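Local atomic coordinates of pectinesterase A (Erwinia chrysanthemi, PDB entry 2NTP), a protein that hydrolyses the methyl esters of galacturonosyl units in pectin, releasing methanol, and probably starts the maceration and soft-rotting of plant tissue. Residues Pro112-Gln115 with Ala116-Asp119; Arg318-Thr321 with Asp322-Ala326; Trp293-Pro296 with Glu297-Arg300. One frame throughout, in Å; residues are numbered along the deposited sequence.

Interaction 1. Residues Pro112-Gln115 with Ala116-Asp119; sequences PANQ and AKSD
The backbone N of A116 donates to P112 O over 3.0 Å, an i to i+4 helical bond, and reaches A113 O only weakly. One residue on, K117 N turns to N114 O at 3.2 Å, an i to i+3 bond, with a second, weak bond to A113 O; the helix is tightening as it runs out. Across this last turn the side chains of N114 and K117 are joined by one water, which donates to N114 OD1 at 2.7 Å and accepts from K117 NZ at 2.8 Å. The lysine chain is extended beyond CG and passes alongside the helix end, its CG 3.4 Å from A113 O, before its ammonium also meets S123 OG. At the same N114 amide, ND2 donates to Q115 OE1 at 3.2 Å, in the plane of both amides, and also to I125 O. With OD1 and ND2 both engaged, the buried amide is fixed in rotation. The Q115 chain bends at chi2 (-62°), which brings OE1 back to N114 while NE2 donates to D197 OD2. Packing is light: A116 CB rests 3.5 Å from P112 O, and Q115 lies against T128. K124 NZ, beyond the segments, bonds Q115 O and K117 O. The arrangement is the C-terminal turn of helix 111-116, where i to i+4 bonding gives way to i to i+3. It sits beside the substrate groove, the Q115 side chain about 5 Å from a bound galacturonate and from that of substrate-binding R195.

Interaction 2. Residues Arg318-Thr321 with Asp322-Ala326; sequences RQLT and DAQAA
Q324 OE1 accepts two sound bonds. T321 N donates to it over 3.0 Å in a nearly straight bond (170°). A water gives it a proton at 2.6 Å. The same water donates to Q319 O, so the glutamine oxygen is tied to the incoming chain both directly and through solvent. In return, T321 OG1 accepts from Q324 N at 3.1 Å at the helix start. These two reciprocal bonds make a capping box, with T321 as N-cap and Q324 three residues into the chain beyond it. The threonine torsion explains the fit: with chi1 at 63°, OG1 is held between the backbone N and the carbonyl carbon and faces the backbone N-H of Q324, while CG2 is turned beside the backbone N. Beyond CG the Q324 chain is extended, which carries its amide back past T321 to the N-H that precedes the helix. The two side chains cross at a slant, Q324 CG lying 3.3 Å from T321 OG1. Helical bonding then begins with A325 N, which donates to T321 O at 2.9 Å.

L320 supplies the apolar side of the contact, packing against the first turn. Its CB lies 4.0 Å from Q324 CB, and its CD1 reaches A325 CA at 4.0 Å. L320 continues inward onto V266 and L268 of strand 264-268 and F302 of strand 300-304, and A325 leans on L268 and Y304. D322 OD1 bonds Y304 OH, while backbone hydrogen bonds between R318 or L320 and E303 lay the approach to helix 322-325 along strand 300-304, the edge strand of one parallel sheet of the beta-helix.

Interaction 3. Residues Trp293-Pro296 with Glu297-Arg300; sequences WFNP and EDSR
After strand 291-294 the backbone enters a short 3-10 turn, with D298 N bonded to N295 O at 3.1 Å and S299 N to P296 O at 3.0 Å. S299 OG also lies 3.0 Å from N295 O. N295 and E297 run side by side, their amide and carboxylate planes 11° apart, and E297 OE1 approaches N295 CB and P296 CD, each at 3.5 Å. A chi1 of 63° and a bend at chi2 fold the glutamate back over the residues before it. D298 lies alongside N295 too, but its carboxylate is turned 45° from the amide. Two waters join these groups: one accepts from N295 N and donates to D298 OD2 at 2.8 Å; the other donates to both D298 OD2 and E297 OE2, so one water bridges the two carboxylates, and takes a weak bond from N295 ND2. P296 packs on W279 and K281, and S299 on P244. The turn thus connects strand 291-294, which pairs with strand 282-285, to strand 300-304, the edge strand of one parallel sheet of the beta-helix.

From the N terminus, interaction 1 comes first, closing the end of helix 111-116 beside the substrate groove. Interaction 3 follows much later, turning the chain from hairpin strand 291-294 into strand 300-304, and interaction 2 then caps helix 322-325 after the chain has left that strand. All three are local and in series; none nests in or crosses another. Interactions 2 and 3 touch through R318, whose NH2 probably bonds S299 O at 2.8 Å, so the C-terminal segment is tied to the turn before the last strand of the parallel beta-helix. Interaction 1 stands apart, its nearest atoms about 17 Å from interaction 3 and about 29 Å from interaction 2.

Interaction 1. Residues Pro112-Gln115 with Ala116-Asp119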
loop_
_atom_site.group_PDB
_atom_site.type_symbol
_atom_site.label_atom_id
_atom_site.label_comp_id
_atom_site.label_asym_id
_atom_site.label_seq_id
_atom_site.Cartn_x
_atom_site.Cartn_y
_atom_site.Cartn_z
ATOM N N PRO A 112 -7.756 3.736 -15.738
ATOM C CA PRO A 112 -8.835 3.418 -16.686
ATOM C C PRO A 112 -8.712 4.134 -18.034
ATOM O O PRO A 112 -8.983 3.527 -19.070
ATOM C CB PRO A 112 -10.098 3.872 -15.948
ATOM C CG PRO A 112 -9.718 3.805 -14.484
ATOM C CD PRO A 112 -8.297 4.307 -14.488
ATOM N N ALA A 113 -8.308 5.402 -18.024
ATOM C CA ALA A 113 -8.133 6.140 -19.280
ATOM C C ALA A 113 -7.006 5.526 -20.101
ATOM O O ALA A 113 -7.109 5.427 -21.326
ATOM C CB ALA A 113 -7.878 7.618 -19.020
ATOM N N ASN A 114 -5.941 5.103 -19.422
ATOM C CA ASN A 114 -4.839 4.405 -20.080
ATOM C C ASN A 114 -5.302 3.130 -20.784
ATOM O O ASN A 114 -4.959 2.900 -21.940
ATOM C CB ASN A 114 -3.731 4.053 -19.092
ATOM C CG ASN A 114 -2.505 3.483 -19.783
ATOM O OD1 ASN A 114 -1.725 4.220 -20.382
ATOM N ND2 ASN A 114 -2.332 2.166 -19.708
ATOM N N GLN A 115 -6.075 2.307 -20.077
ATOM C CA GLN A 115 -6.567 1.043 -20.629
ATOM C C GLN A 115 -7.530 1.242 -21.791
ATOM O O GLN A 115 -7.602 0.395 -22.683
ATOM C CB GLN A 115 -7.228 0.193 -19.538
ATOM C CG GLN A 115 -6.282 -0.165 -18.408
ATOM C CD GLN A 115 -5.101 -0.989 -18.874
ATOM O OE1 GLN A 115 -4.038 -0.450 -19.185
ATOM N NE2 GLN A 115 -5.284 -2.302 -18.940
ATOM N N ALA A 116 -8.261 2.358 -21.775
ATOM C CA ALA A 116 -9.232 2.679 -22.825
ATOM C C ALA A 116 -8.564 3.151 -24.118
ATOM O O ALA A 116 -9.206 3.208 -25.175
ATOM C CB ALA A 116 -10.230 3.718 -22.330
ATOM N N LYS A 117 -7.283 3.498 -24.036
ATOM C CA LYS A 117 -6.541 3.935 -25.221
ATOM C C LYS A 117 -6.443 2.801 -26.237
ATOM O O LYS A 117 -6.410 1.624 -25.874
ATOM C CB LYS A 117 -5.144 4.434 -24.849
ATOM C CG LYS A 117 -5.143 5.754 -24.078
ATOM C CD LYS A 117 -3.726 6.242 -23.795
ATOM C CE LYS A 117 -3.757 7.658 -23.247
ATOM N NZ LYS A 117 -2.402 8.157 -22.865
ATOM N N SER A 118 -6.406 3.168 -27.515
ATOM C CA SER A 118 -6.230 2.196 -28.584
ATOM C C SER A 118 -4.870 1.516 -28.442
ATOM O O SER A 118 -3.901 2.146 -28.008
ATOM C CB SER A 118 -6.336 2.896 -29.941
ATOM O OG SER A 118 -7.600 3.526 -30.083
ATOM N N ASP A 119 -4.798 0.235 -28.792
ATOM C CA ASP A 119 -3.565 -0.543 -28.633
ATOM C C ASP A 119 -2.372 0.039 -29.400
ATOM O O ASP A 119 -1.227 -0.114 -28.974
ATOM C CB ASP A 119 -3.780 -2.011 -29.021
ATOM C CG ASP A 119 -4.699 -2.751 -28.061
ATOM O OD1 ASP A 119 -4.980 -2.231 -26.961
ATOM O OD2 ASP A 119 -5.136 -3.871 -28.413
HETATM O O HOH W 1 -1.738 6.874 -20.429
#

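Interaction 2. Residues Arg318-Thr321 with Asp322-Ala326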
loop_
_atom_site.group_PDB
_atom_site.type_symbol
_atom_site.label_atom_id
_atom_site.label_comp_id
_atom_site.label_asym_id
_atom_site.label_seq_id
_atom_site.Cartn_x
_atom_site.Cartn_y
_atom_site.Cartn_z
ATOM N N ARG A 318 -7.834 -21.437 4.455
ATOM C CA ARG A 318 -7.401 -21.916 5.763
ATOM C C ARG A 318 -7.747 -20.944 6.880
ATOM O O ARG A 318 -7.684 -19.722 6.708
ATOM C CB ARG A 318 -5.902 -22.228 5.772
ATOM C CG ARG A 318 -5.494 -23.352 4.825
ATOM C CD ARG A 318 -4.560 -22.850 3.731
ATOM N NE ARG A 318 -3.185 -22.806 4.203
ATOM C CZ ARG A 318 -2.186 -22.141 3.627
ATOM N NH1 ARG A 318 -2.378 -21.418 2.528
ATOM N NH2 ARG A 318 -0.981 -22.198 4.172
ATOM N N GLN A 319 -8.110 -21.512 8.025
ATOM C CA GLN A 319 -8.566 -20.747 9.170
ATOM C C GLN A 319 -7.620 -20.924 10.344
ATOM O O GLN A 319 -7.112 -22.022 10.587
ATOM C CB GLN A 319 -9.973 -21.191 9.576
ATOM C CG GLN A 319 -11.004 -21.149 8.448
ATOM C CD GLN A 319 -11.351 -19.738 8.006
ATOM O OE1 GLN A 319 -11.571 -18.850 8.832
ATOM N NE2 GLN A 319 -11.404 -19.524 6.693
ATOM N N LEU A 320 -7.390 -19.838 11.073
ATOM C CA LEU A 320 -6.618 -19.899 12.307
ATOM C C LEU A 320 -7.475 -20.440 13.442
ATOM O O LEU A 320 -8.684 -20.199 13.488
ATOM C CB LEU A 320 -6.099 -18.509 12.694
ATOM C CG LEU A 320 -5.164 -17.743 11.756
ATOM C CD1 LEU A 320 -4.800 -16.411 12.391
ATOM C CD2 LEU A 320 -3.905 -18.544 11.429
ATOM N N THR A 321 -6.839 -21.167 14.357
ATOM C CA THR A 321 -7.464 -21.520 15.630
ATOM C C THR A 321 -7.457 -20.282 16.536
ATOM O O THR A 321 -6.756 -19.304 16.251
ATOM C CB THR A 321 -6.707 -22.662 16.341
ATOM O OG1 THR A 321 -5.381 -22.226 16.663
ATOM C CG2 THR A 321 -6.629 -23.910 15.456
ATOM N N ASP A 322 -8.220 -20.328 17.628
ATOM C CA ASP A 322 -8.206 -19.253 18.626
ATOM C C ASP A 322 -6.787 -18.986 19.145
ATOM O O ASP A 322 -6.357 -17.835 19.240
ATOM C CB ASP A 322 -9.129 -19.588 19.804
ATOM C CG ASP A 322 -10.601 -19.623 19.417
ATOM O OD1 ASP A 322 -10.994 -18.979 18.413
ATOM O OD2 ASP A 322 -11.376 -20.300 20.129
ATOM N N ALA A 323 -6.068 -20.060 19.468
ATOM C CA ALA A 323 -4.684 -19.973 19.937
ATOM C C ALA A 323 -3.766 -19.309 18.911
ATOM O O ALA A 323 -2.931 -18.475 19.271
ATOM C CB ALA A 323 -4.159 -21.358 20.309
ATOM N N GLN A 324 -3.928 -19.678 17.640
ATOM C CA GLN A 324 -3.134 -19.100 16.555
ATOM C C GLN A 324 -3.463 -17.623 16.340
ATOM O O GLN A 324 -2.567 -16.820 16.074
ATOM C CB GLN A 324 -3.339 -19.876 15.256
ATOM C CG GLN A 324 -2.599 -21.209 15.193
ATOM C CD GLN A 324 -2.984 -22.036 13.978
ATOM O OE1 GLN A 324 -4.109 -21.950 13.479
ATOM N NE2 GLN A 324 -2.047 -22.850 13.498
ATOM N N ALA A 325 -4.745 -17.277 16.468
ATOM C CA ALA A 325 -5.205 -15.888 16.339
ATOM C C ALA A 325 -4.583 -14.958 17.382
ATOM O O ALA A 325 -4.355 -13.780 17.107
ATOM C CB ALA A 325 -6.717 -15.821 16.408
ATOM N N ALA A 326 -4.309 -15.494 18.573
ATOM C CA ALA A 326 -3.699 -14.729 19.662
ATOM C C ALA A 326 -2.265 -14.294 19.355
ATOM O O ALA A 326 -1.706 -13.447 20.055
ATOM C CB ALA A 326 -3.742 -15.534 20.963
HETATM O O HOH W 2 -5.076 -23.500 11.595
#

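Interaction 3. Residues Trp293-Pro296 with Glu297-Arg300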
loop_
_atom_site.group_PDB
_atom_site.type_symbol
_atom_site.label_atom_id
_atom_site.label_comp_id
_atom_site.label_asym_id
_atom_site.label_seq_id
_atom_site.Cartn_x
_atom_site.Cartn_y
_atom_site.Cartn_z
ATOM N N TRP A 293 4.918 -20.927 -11.403
ATOM C CA TRP A 293 3.714 -20.550 -10.667
ATOM C C TRP A 293 3.891 -20.776 -9.180
ATOM O O TRP A 293 4.370 -21.829 -8.745
ATOM C CB TRP A 293 2.484 -21.310 -11.182
ATOM C CG TRP A 293 2.029 -20.827 -12.527
ATOM C CD1 TRP A 293 2.383 -21.337 -13.741
ATOM C CD2 TRP A 293 1.159 -19.718 -12.794
ATOM N NE1 TRP A 293 1.784 -20.621 -14.752
ATOM C CE2 TRP A 293 1.024 -19.625 -14.200
ATOM C CE3 TRP A 293 0.481 -18.795 -11.987
ATOM C CZ2 TRP A 293 0.237 -18.645 -14.817
ATOM C CZ3 TRP A 293 -0.307 -17.816 -12.604
ATOM C CH2 TRP A 293 -0.423 -17.756 -14.003
ATOM N N PHE A 294 3.500 -19.771 -8.408
ATOM C CA PHE A 294 3.511 -19.848 -6.958
ATOM C C PHE A 294 2.073 -19.921 -6.463
ATOM O O PHE A 294 1.244 -19.078 -6.811
ATOM C CB PHE A 294 4.245 -18.649 -6.372
ATOM C CG PHE A 294 5.646 -18.503 -6.884
ATOM C CD1 PHE A 294 6.667 -19.316 -6.395
ATOM C CD2 PHE A 294 5.945 -17.561 -7.865
ATOM C CE1 PHE A 294 7.977 -19.180 -6.872
ATOM C CE2 PHE A 294 7.244 -17.419 -8.349
ATOM C CZ PHE A 294 8.262 -18.234 -7.850
ATOM N N ASN A 295 1.785 -20.950 -5.669
ATOM C CA ASN A 295 0.412 -21.285 -5.301
ATOM C C ASN A 295 0.021 -20.826 -3.899
ATOM O O ASN A 295 0.859 -20.818 -2.992
ATOM C CB ASN A 295 0.191 -22.794 -5.450
ATOM C CG ASN A 295 0.409 -23.280 -6.875
ATOM O OD1 ASN A 295 -0.034 -22.653 -7.845
ATOM N ND2 ASN A 295 1.087 -24.413 -7.007
ATOM N N PRO A 296 -1.261 -20.449 -3.714
ATOM C CA PRO A 296 -1.700 -19.949 -2.414
ATOM C C PRO A 296 -1.575 -20.986 -1.291
ATOM O O PRO A 296 -1.308 -20.617 -0.144
ATOM C CB PRO A 296 -3.168 -19.570 -2.659
ATOM C CG PRO A 296 -3.585 -20.381 -3.845
ATOM C CD PRO A 296 -2.360 -20.450 -4.701
ATOM N N GLU A 297 -1.742 -22.267 -1.621
ATOM C CA GLU A 297 -1.655 -23.333 -0.619
ATOM C C GLU A 297 -0.233 -23.498 -0.066
ATOM O O GLU A 297 -0.042 -24.038 1.029
ATOM C CB GLU A 297 -2.201 -24.662 -1.167
ATOM C CG GLU A 297 -1.441 -25.230 -2.358
ATOM C CD GLU A 297 -2.045 -24.856 -3.704
ATOM O OE1 GLU A 297 -2.701 -23.795 -3.821
ATOM O OE2 GLU A 297 -1.850 -25.642 -4.662
ATOM N N ASP A 298 0.752 -23.019 -0.823
ATOM C CA ASP A 298 2.150 -23.043 -0.396
ATOM C C ASP A 298 2.571 -21.744 0.288
ATOM O O ASP A 298 3.725 -21.594 0.700
ATOM C CB ASP A 298 3.063 -23.312 -1.595
ATOM C CG ASP A 298 2.781 -24.648 -2.259
ATOM O OD1 ASP A 298 2.498 -25.630 -1.541
ATOM O OD2 ASP A 298 2.852 -24.714 -3.504
ATOM N N SER A 299 1.632 -20.807 0.394
ATOM C CA SER A 299 1.896 -19.488 0.961
ATOM C C SER A 299 1.212 -19.342 2.321
ATOM O O SER A 299 0.390 -20.183 2.697
ATOM C CB SER A 299 1.418 -18.402 -0.005
ATOM O OG SER A 299 1.951 -18.626 -1.301
ATOM N N ARG A 300 1.544 -18.278 3.050
ATOM C CA ARG A 300 1.036 -18.087 4.413
ATOM C C ARG A 300 -0.225 -17.225 4.395
ATOM O O ARG A 300 -0.223 -16.070 4.832
ATOM C CB ARG A 300 2.120 -17.513 5.334
ATOM C CG ARG A 300 3.304 -18.452 5.544
ATOM C CD ARG A 300 4.391 -17.809 6.384
ATOM N NE ARG A 300 5.192 -16.849 5.627
ATOM C CZ ARG A 300 6.126 -16.065 6.160
ATOM N NH1 ARG A 300 6.374 -16.108 7.466
ATOM N NH2 ARG A 300 6.807 -15.229 5.395
HETATM O O HOH W 3 4.089 -22.546 -4.790
HETATM O O HOH W 4 0.990 -26.509 -4.354
#